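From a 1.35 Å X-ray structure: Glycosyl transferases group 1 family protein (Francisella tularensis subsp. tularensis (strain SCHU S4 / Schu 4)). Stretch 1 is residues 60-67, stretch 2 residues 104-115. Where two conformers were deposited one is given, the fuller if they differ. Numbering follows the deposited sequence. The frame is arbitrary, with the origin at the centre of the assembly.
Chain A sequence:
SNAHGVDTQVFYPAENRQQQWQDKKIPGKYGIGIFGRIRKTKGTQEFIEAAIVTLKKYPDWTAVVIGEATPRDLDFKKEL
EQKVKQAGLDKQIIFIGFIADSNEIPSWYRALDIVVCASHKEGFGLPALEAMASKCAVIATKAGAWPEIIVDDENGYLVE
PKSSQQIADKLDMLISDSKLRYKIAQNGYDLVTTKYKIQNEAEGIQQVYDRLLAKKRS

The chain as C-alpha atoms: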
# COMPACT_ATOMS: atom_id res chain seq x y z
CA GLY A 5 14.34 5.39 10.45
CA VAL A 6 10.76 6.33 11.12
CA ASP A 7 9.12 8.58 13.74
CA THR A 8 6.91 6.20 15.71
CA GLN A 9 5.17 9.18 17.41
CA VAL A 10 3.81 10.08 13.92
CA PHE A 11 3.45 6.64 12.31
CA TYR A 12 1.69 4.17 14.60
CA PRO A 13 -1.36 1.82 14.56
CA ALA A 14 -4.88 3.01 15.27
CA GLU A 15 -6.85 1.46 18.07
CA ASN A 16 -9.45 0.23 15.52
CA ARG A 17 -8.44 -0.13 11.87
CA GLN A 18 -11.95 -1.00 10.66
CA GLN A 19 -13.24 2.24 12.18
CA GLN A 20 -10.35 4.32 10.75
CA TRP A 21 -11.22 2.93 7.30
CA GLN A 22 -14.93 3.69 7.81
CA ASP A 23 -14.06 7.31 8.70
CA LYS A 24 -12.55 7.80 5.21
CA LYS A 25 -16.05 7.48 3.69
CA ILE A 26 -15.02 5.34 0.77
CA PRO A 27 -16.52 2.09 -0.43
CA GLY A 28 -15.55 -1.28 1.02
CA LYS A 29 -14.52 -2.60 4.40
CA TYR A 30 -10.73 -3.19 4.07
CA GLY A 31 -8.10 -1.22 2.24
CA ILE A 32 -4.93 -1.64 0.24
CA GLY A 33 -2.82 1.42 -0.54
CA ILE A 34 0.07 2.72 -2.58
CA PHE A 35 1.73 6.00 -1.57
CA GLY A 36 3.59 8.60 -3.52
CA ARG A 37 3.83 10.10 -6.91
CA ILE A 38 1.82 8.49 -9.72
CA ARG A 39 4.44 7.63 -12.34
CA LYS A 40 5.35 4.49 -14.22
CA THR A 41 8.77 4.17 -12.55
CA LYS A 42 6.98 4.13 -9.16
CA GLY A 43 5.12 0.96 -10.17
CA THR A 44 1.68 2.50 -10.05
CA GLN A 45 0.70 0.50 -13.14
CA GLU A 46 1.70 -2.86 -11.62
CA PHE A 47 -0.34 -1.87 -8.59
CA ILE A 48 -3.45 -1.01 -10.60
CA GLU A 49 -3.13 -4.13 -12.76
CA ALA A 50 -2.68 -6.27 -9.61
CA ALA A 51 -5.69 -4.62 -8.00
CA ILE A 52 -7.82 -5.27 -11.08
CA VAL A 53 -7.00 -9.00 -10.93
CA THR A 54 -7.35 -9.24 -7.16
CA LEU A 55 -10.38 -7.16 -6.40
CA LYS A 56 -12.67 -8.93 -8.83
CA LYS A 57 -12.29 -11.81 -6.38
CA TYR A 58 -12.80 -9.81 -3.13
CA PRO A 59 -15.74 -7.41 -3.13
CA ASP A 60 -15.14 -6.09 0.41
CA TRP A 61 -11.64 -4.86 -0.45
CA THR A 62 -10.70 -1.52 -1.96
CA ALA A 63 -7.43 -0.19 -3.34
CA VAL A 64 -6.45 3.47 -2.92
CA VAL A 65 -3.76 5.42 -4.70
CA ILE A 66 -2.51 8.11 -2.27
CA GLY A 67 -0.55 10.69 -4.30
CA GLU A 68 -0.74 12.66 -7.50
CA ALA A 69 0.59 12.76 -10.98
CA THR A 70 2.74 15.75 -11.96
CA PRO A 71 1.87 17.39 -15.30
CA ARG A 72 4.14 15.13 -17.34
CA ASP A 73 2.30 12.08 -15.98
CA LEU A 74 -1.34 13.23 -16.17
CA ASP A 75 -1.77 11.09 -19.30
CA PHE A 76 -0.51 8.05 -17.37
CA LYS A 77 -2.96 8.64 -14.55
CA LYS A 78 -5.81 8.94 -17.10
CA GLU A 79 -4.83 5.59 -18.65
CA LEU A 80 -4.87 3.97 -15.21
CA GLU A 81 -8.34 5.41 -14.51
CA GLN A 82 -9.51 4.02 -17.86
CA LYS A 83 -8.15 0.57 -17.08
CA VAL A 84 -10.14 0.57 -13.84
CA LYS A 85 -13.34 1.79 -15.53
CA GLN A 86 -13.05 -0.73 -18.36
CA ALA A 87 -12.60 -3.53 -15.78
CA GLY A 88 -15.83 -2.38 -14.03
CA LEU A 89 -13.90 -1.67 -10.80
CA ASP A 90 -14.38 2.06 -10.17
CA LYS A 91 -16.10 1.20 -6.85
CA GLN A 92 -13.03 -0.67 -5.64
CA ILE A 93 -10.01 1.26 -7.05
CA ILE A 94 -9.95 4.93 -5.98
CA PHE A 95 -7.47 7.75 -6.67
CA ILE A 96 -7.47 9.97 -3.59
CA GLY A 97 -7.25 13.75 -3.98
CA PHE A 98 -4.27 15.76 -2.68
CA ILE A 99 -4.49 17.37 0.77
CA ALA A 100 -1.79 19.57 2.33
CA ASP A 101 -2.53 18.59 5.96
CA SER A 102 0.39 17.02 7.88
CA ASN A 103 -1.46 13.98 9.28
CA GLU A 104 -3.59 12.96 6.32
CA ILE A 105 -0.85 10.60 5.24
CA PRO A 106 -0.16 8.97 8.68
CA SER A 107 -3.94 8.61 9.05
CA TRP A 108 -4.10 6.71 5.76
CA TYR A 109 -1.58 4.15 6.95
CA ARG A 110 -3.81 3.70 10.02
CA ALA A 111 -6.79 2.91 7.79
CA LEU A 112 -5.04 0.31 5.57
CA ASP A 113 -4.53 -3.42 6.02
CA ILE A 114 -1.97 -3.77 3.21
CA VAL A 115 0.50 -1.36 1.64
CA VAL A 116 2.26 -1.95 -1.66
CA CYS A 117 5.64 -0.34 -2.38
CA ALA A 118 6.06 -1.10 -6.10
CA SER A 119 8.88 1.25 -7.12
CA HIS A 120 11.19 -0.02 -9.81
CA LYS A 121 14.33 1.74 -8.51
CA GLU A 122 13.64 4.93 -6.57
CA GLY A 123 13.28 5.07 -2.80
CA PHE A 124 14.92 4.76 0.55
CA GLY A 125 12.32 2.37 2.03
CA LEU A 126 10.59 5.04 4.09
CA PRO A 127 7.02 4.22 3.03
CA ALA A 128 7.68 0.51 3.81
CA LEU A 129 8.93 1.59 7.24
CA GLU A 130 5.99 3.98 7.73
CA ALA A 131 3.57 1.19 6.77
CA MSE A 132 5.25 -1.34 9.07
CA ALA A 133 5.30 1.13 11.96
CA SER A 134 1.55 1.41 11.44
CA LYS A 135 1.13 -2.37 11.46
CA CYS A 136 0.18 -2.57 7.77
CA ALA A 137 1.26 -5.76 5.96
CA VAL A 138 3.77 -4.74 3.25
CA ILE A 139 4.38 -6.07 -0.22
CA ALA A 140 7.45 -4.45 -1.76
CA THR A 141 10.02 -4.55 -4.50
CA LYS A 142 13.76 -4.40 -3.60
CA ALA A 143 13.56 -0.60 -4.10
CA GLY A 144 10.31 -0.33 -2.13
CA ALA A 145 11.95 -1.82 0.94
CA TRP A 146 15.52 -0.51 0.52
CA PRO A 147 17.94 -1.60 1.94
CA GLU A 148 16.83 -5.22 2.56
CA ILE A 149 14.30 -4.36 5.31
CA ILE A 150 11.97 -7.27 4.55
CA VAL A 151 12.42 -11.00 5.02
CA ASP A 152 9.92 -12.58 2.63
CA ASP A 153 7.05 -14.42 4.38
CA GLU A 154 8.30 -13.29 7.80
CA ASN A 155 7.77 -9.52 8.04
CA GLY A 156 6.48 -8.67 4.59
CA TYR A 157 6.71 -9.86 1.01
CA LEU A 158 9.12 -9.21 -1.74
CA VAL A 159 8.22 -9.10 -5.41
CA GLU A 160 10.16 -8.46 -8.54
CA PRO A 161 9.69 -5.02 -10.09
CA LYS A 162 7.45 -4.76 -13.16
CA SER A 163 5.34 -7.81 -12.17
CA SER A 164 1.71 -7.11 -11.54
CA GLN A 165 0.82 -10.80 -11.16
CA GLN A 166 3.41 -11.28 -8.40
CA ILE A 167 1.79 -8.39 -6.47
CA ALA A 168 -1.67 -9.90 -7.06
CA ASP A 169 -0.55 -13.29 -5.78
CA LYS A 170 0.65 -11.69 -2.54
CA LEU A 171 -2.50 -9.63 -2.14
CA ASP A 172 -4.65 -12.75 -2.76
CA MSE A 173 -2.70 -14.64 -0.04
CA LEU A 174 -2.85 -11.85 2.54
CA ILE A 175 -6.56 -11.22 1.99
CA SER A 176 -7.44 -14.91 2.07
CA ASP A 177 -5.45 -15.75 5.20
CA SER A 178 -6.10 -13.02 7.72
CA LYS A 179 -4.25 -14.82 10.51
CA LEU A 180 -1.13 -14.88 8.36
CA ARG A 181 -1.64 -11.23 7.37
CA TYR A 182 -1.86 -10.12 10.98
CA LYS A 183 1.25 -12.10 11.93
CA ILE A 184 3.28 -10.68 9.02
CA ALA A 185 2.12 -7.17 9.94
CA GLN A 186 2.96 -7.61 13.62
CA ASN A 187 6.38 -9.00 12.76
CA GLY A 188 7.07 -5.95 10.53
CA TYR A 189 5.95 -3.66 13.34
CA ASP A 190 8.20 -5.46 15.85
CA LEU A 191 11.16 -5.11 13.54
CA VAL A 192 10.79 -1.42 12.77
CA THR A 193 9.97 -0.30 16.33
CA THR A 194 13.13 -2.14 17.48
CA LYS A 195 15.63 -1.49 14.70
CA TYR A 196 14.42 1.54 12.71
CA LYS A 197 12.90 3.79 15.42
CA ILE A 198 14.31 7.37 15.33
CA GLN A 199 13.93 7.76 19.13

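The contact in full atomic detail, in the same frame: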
# COMPACT_ATOMS: atom_id res chain seq x y z
N ASP A 60 -15.24 -6.94 -0.78
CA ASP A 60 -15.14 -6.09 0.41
C ASP A 60 -13.84 -5.29 0.52
O ASP A 60 -13.68 -4.50 1.43
CB ASP A 60 -15.26 -6.94 1.69
CG ASP A 60 -16.66 -7.46 1.95
OD1 ASP A 60 -17.66 -6.83 1.55
OD2 ASP A 60 -16.74 -8.50 2.62
N TRP A 61 -12.94 -5.50 -0.44
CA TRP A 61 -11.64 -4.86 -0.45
C TRP A 61 -11.59 -3.74 -1.46
O TRP A 61 -12.18 -3.84 -2.55
CB TRP A 61 -10.52 -5.89 -0.67
CG TRP A 61 -10.29 -6.72 0.58
CD1 TRP A 61 -11.12 -7.68 1.11
CD2 TRP A 61 -9.20 -6.60 1.51
NE1 TRP A 61 -10.61 -8.16 2.29
CE2 TRP A 61 -9.40 -7.53 2.53
CE3 TRP A 61 -8.05 -5.78 1.55
CZ2 TRP A 61 -8.51 -7.67 3.59
CZ3 TRP A 61 -7.17 -5.93 2.61
CH2 TRP A 61 -7.42 -6.86 3.62
N THR A 62 -10.84 -2.71 -1.12
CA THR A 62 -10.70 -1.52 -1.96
C THR A 62 -9.24 -1.11 -2.00
O THR A 62 -8.56 -1.19 -1.00
CB THR A 62 -11.55 -0.40 -1.36
OG1 THR A 62 -12.91 -0.79 -1.48
CG2 THR A 62 -11.33 0.95 -2.05
N ALA A 63 -8.77 -0.70 -3.16
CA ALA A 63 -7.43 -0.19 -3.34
C ALA A 63 -7.49 1.32 -3.48
O ALA A 63 -8.35 1.82 -4.21
CB ALA A 63 -6.78 -0.80 -4.58
N VAL A 64 -6.55 2.02 -2.84
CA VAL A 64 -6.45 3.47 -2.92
C VAL A 64 -5.06 3.87 -3.36
O VAL A 64 -4.05 3.31 -2.92
CB VAL A 64 -6.84 4.20 -1.59
CG1 VAL A 64 -8.32 4.05 -1.32
CG2 VAL A 64 -6.04 3.72 -0.41
N VAL A 65 -5.02 4.85 -4.26
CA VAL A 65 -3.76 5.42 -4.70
C VAL A 65 -3.68 6.79 -4.00
O VAL A 65 -4.52 7.69 -4.27
CB VAL A 65 -3.75 5.59 -6.21
CG1 VAL A 65 -2.46 6.27 -6.65
CG2 VAL A 65 -3.92 4.24 -6.89
N ILE A 66 -2.73 6.91 -3.09
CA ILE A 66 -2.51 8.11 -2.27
C ILE A 66 -1.32 8.87 -2.86
O ILE A 66 -0.18 8.50 -2.63
CB ILE A 66 -2.19 7.74 -0.79
CG1 ILE A 66 -3.22 6.75 -0.24
CG2 ILE A 66 -2.10 9.00 0.07
CD1 ILE A 66 -4.63 7.29 -0.22
N GLY A 67 -1.60 9.87 -3.68
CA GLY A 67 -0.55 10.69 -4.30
C GLY A 67 -1.10 11.32 -5.56
O GLY A 67 -2.28 11.11 -5.91
N GLU A 104 -2.74 13.74 7.20
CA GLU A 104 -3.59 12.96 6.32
C GLU A 104 -2.88 11.66 6.06
O GLU A 104 -3.41 10.59 6.33
CB GLU A 104 -3.84 13.69 5.01
CG GLU A 104 -4.66 14.93 5.18
CD GLU A 104 -6.03 14.67 5.78
OE1 GLU A 104 -7.02 15.18 5.23
OE2 GLU A 104 -6.13 13.94 6.78
N ILE A 105 -1.64 11.76 5.58
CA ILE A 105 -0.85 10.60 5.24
C ILE A 105 -0.73 9.56 6.39
O ILE A 105 -1.14 8.42 6.21
CB ILE A 105 0.52 11.04 4.69
CG1 ILE A 105 0.30 11.89 3.45
CG2 ILE A 105 1.39 9.83 4.39
CD1 ILE A 105 -0.58 11.24 2.42
N PRO A 106 -0.18 9.94 7.55
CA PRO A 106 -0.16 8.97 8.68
C PRO A 106 -1.54 8.35 8.96
O PRO A 106 -1.65 7.14 9.25
CB PRO A 106 0.34 9.81 9.86
CG PRO A 106 1.18 10.88 9.22
CD PRO A 106 0.54 11.20 7.90
N SER A 107 -2.61 9.14 8.81
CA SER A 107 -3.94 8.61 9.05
C SER A 107 -4.32 7.57 8.01
O SER A 107 -5.11 6.67 8.30
CB SER A 107 -5.03 9.72 9.07
OG SER A 107 -5.26 10.26 7.80
N TRP A 108 -3.81 7.72 6.79
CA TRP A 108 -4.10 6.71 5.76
C TRP A 108 -3.45 5.39 6.10
O TRP A 108 -4.07 4.36 5.98
CB TRP A 108 -3.68 7.17 4.35
CG TRP A 108 -4.75 7.92 3.67
CD1 TRP A 108 -4.81 9.25 3.44
CD2 TRP A 108 -5.98 7.37 3.18
NE1 TRP A 108 -5.97 9.57 2.79
CE2 TRP A 108 -6.71 8.44 2.63
CE3 TRP A 108 -6.51 6.09 3.14
CZ2 TRP A 108 -7.97 8.25 2.05
CZ3 TRP A 108 -7.76 5.91 2.55
CH2 TRP A 108 -8.45 6.97 2.02
N TYR A 109 -2.21 5.41 6.56
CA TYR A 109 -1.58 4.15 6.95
C TYR A 109 -2.42 3.45 8.02
O TYR A 109 -2.60 2.23 7.98
CB TYR A 109 -0.16 4.33 7.45
CG TYR A 109 0.84 4.65 6.38
CD1 TYR A 109 1.25 3.67 5.50
CD2 TYR A 109 1.38 5.91 6.25
CE1 TYR A 109 2.21 3.92 4.55
CE2 TYR A 109 2.33 6.17 5.27
CZ TYR A 109 2.73 5.16 4.44
OH TYR A 109 3.68 5.40 3.47
N ARG A 110 -2.97 4.25 8.93
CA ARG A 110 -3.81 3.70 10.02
C ARG A 110 -5.11 3.08 9.55
O ARG A 110 -5.73 2.30 10.28
CB ARG A 110 -4.08 4.78 11.07
CG ARG A 110 -2.91 4.99 11.98
CD ARG A 110 -3.23 5.89 13.17
NE ARG A 110 -3.17 7.31 12.85
CZ ARG A 110 -2.05 8.03 12.80
NH1 ARG A 110 -0.85 7.45 13.00
NH2 ARG A 110 -2.13 9.34 12.54
N ALA A 111 -5.55 3.42 8.35
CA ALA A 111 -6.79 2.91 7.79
C ALA A 111 -6.58 1.68 6.90
O ALA A 111 -7.56 1.04 6.54
CB ALA A 111 -7.50 3.99 6.99
N LEU A 112 -5.32 1.36 6.57
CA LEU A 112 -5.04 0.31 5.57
C LEU A 112 -4.53 -0.99 6.15
O LEU A 112 -3.69 -1.00 7.05
CB LEU A 112 -3.97 0.84 4.59
CG LEU A 112 -4.41 2.03 3.76
CD1 LEU A 112 -3.21 2.68 3.09
CD2 LEU A 112 -5.50 1.68 2.77
N ASP A 113 -5.04 -2.12 5.65
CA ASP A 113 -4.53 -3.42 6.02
C ASP A 113 -3.24 -3.80 5.31
O ASP A 113 -2.42 -4.48 5.88
CB ASP A 113 -5.57 -4.52 5.81
CG ASP A 113 -6.52 -4.64 6.97
OD1 ASP A 113 -7.41 -3.80 7.13
OD2 ASP A 113 -6.31 -5.57 7.78
N ILE A 114 -3.12 -3.38 4.05
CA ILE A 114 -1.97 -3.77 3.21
C ILE A 114 -1.46 -2.55 2.52
O ILE A 114 -2.27 -1.74 2.05
CB ILE A 114 -2.40 -4.83 2.18
CG1 ILE A 114 -3.00 -6.07 2.85
CG2 ILE A 114 -1.24 -5.15 1.24
CD1 ILE A 114 -3.65 -7.06 1.90
N VAL A 115 -0.15 -2.42 2.42
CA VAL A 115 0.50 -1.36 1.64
C VAL A 115 1.43 -2.00 0.64
O VAL A 115 2.17 -2.94 0.97
CB VAL A 115 1.24 -0.34 2.53
CG1 VAL A 115 2.04 0.65 1.69
CG2 VAL A 115 0.24 0.41 3.37

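Residues 61-66 form a β-strand, and residues 104-111 form a helix that packs alongside it. The two run nearly antiparallel, with 162° between their N-to-C directions. Their axes come no closer than 11.1 Å, a spacing that leaves room for a layer of side chains. After the helix the chain turns and enters a second strand, which includes Ile-114 and Val-115. The antiparallel course sets the pairing: the end of strand 61-66 faces the start of the helix, and its beginning faces Asp-113.

No hydrogen bond links the two stretches. The contact is made by side chains and buries 338 Å² in total. Alternation brings Val-64 and Ile-66 to the contact. Their CA-to-CB bonds point toward the second stretch. Val-65, between them, is out of reach, and Ala-63, just before, points away. Trp-61 starts out sideways but joins through the reach of its ring.

The aliphatic contacts are simple van der Waals packing. Ile-66 CG2 lies 3.6 Å from Ile-105 CD1, near the start of the helix. Ile-66 has the largest covered area of any residue here. Val-64 CG2 lies 3.8 Å from Leu-112 CD2, near the C-terminal end of the helix. The CA-to-CB bond of Leu-112 points sideways, yet the end of its side chain comes nearer to the strand.

Two tryptophans add aromatic surface, one from each stretch. Trp-108 points toward the strand. Ile-66 CD1 sits over one face of its indole, 3.7 Å from the centroid of the Trp-108 five-membered ring and 14° off the ring normal. This is a CH-pi contact, in which a weakly polarised methyl group meets the electron-rich ring. Val-64 CG2 approaches the same indole obliquely, 4.1 Å from Trp-108 CZ3.

Trp-61 packs beyond the helix. Its CZ3 is 3.8 Å from Ile-114 CD1, an apolar contact. Its CH2 is 3.7 Å from Asp-113 CB, so the ring meets the methylene of the aspartate. The Asp-113 carboxylate is served separately: OD2 is hydrogen-bonded elsewhere in the structure.

Hydrogen bonds within the second stretch hold the helix in shape. Trp-108 N donates to Glu-104 O at 2.9 Å, and Tyr-109 N to Ile-105 O at 3.2 Å. Ser-107 OG also donates to Glu-104 O, at a very short 2.4 Å. Toward the end, Ala-111 N bonds to Trp-108 O at 2.9 Å, and Leu-112 N to Tyr-109 O at 3.2 Å. These bonds span three residues, a tighter turn than the regular α-helical step of four.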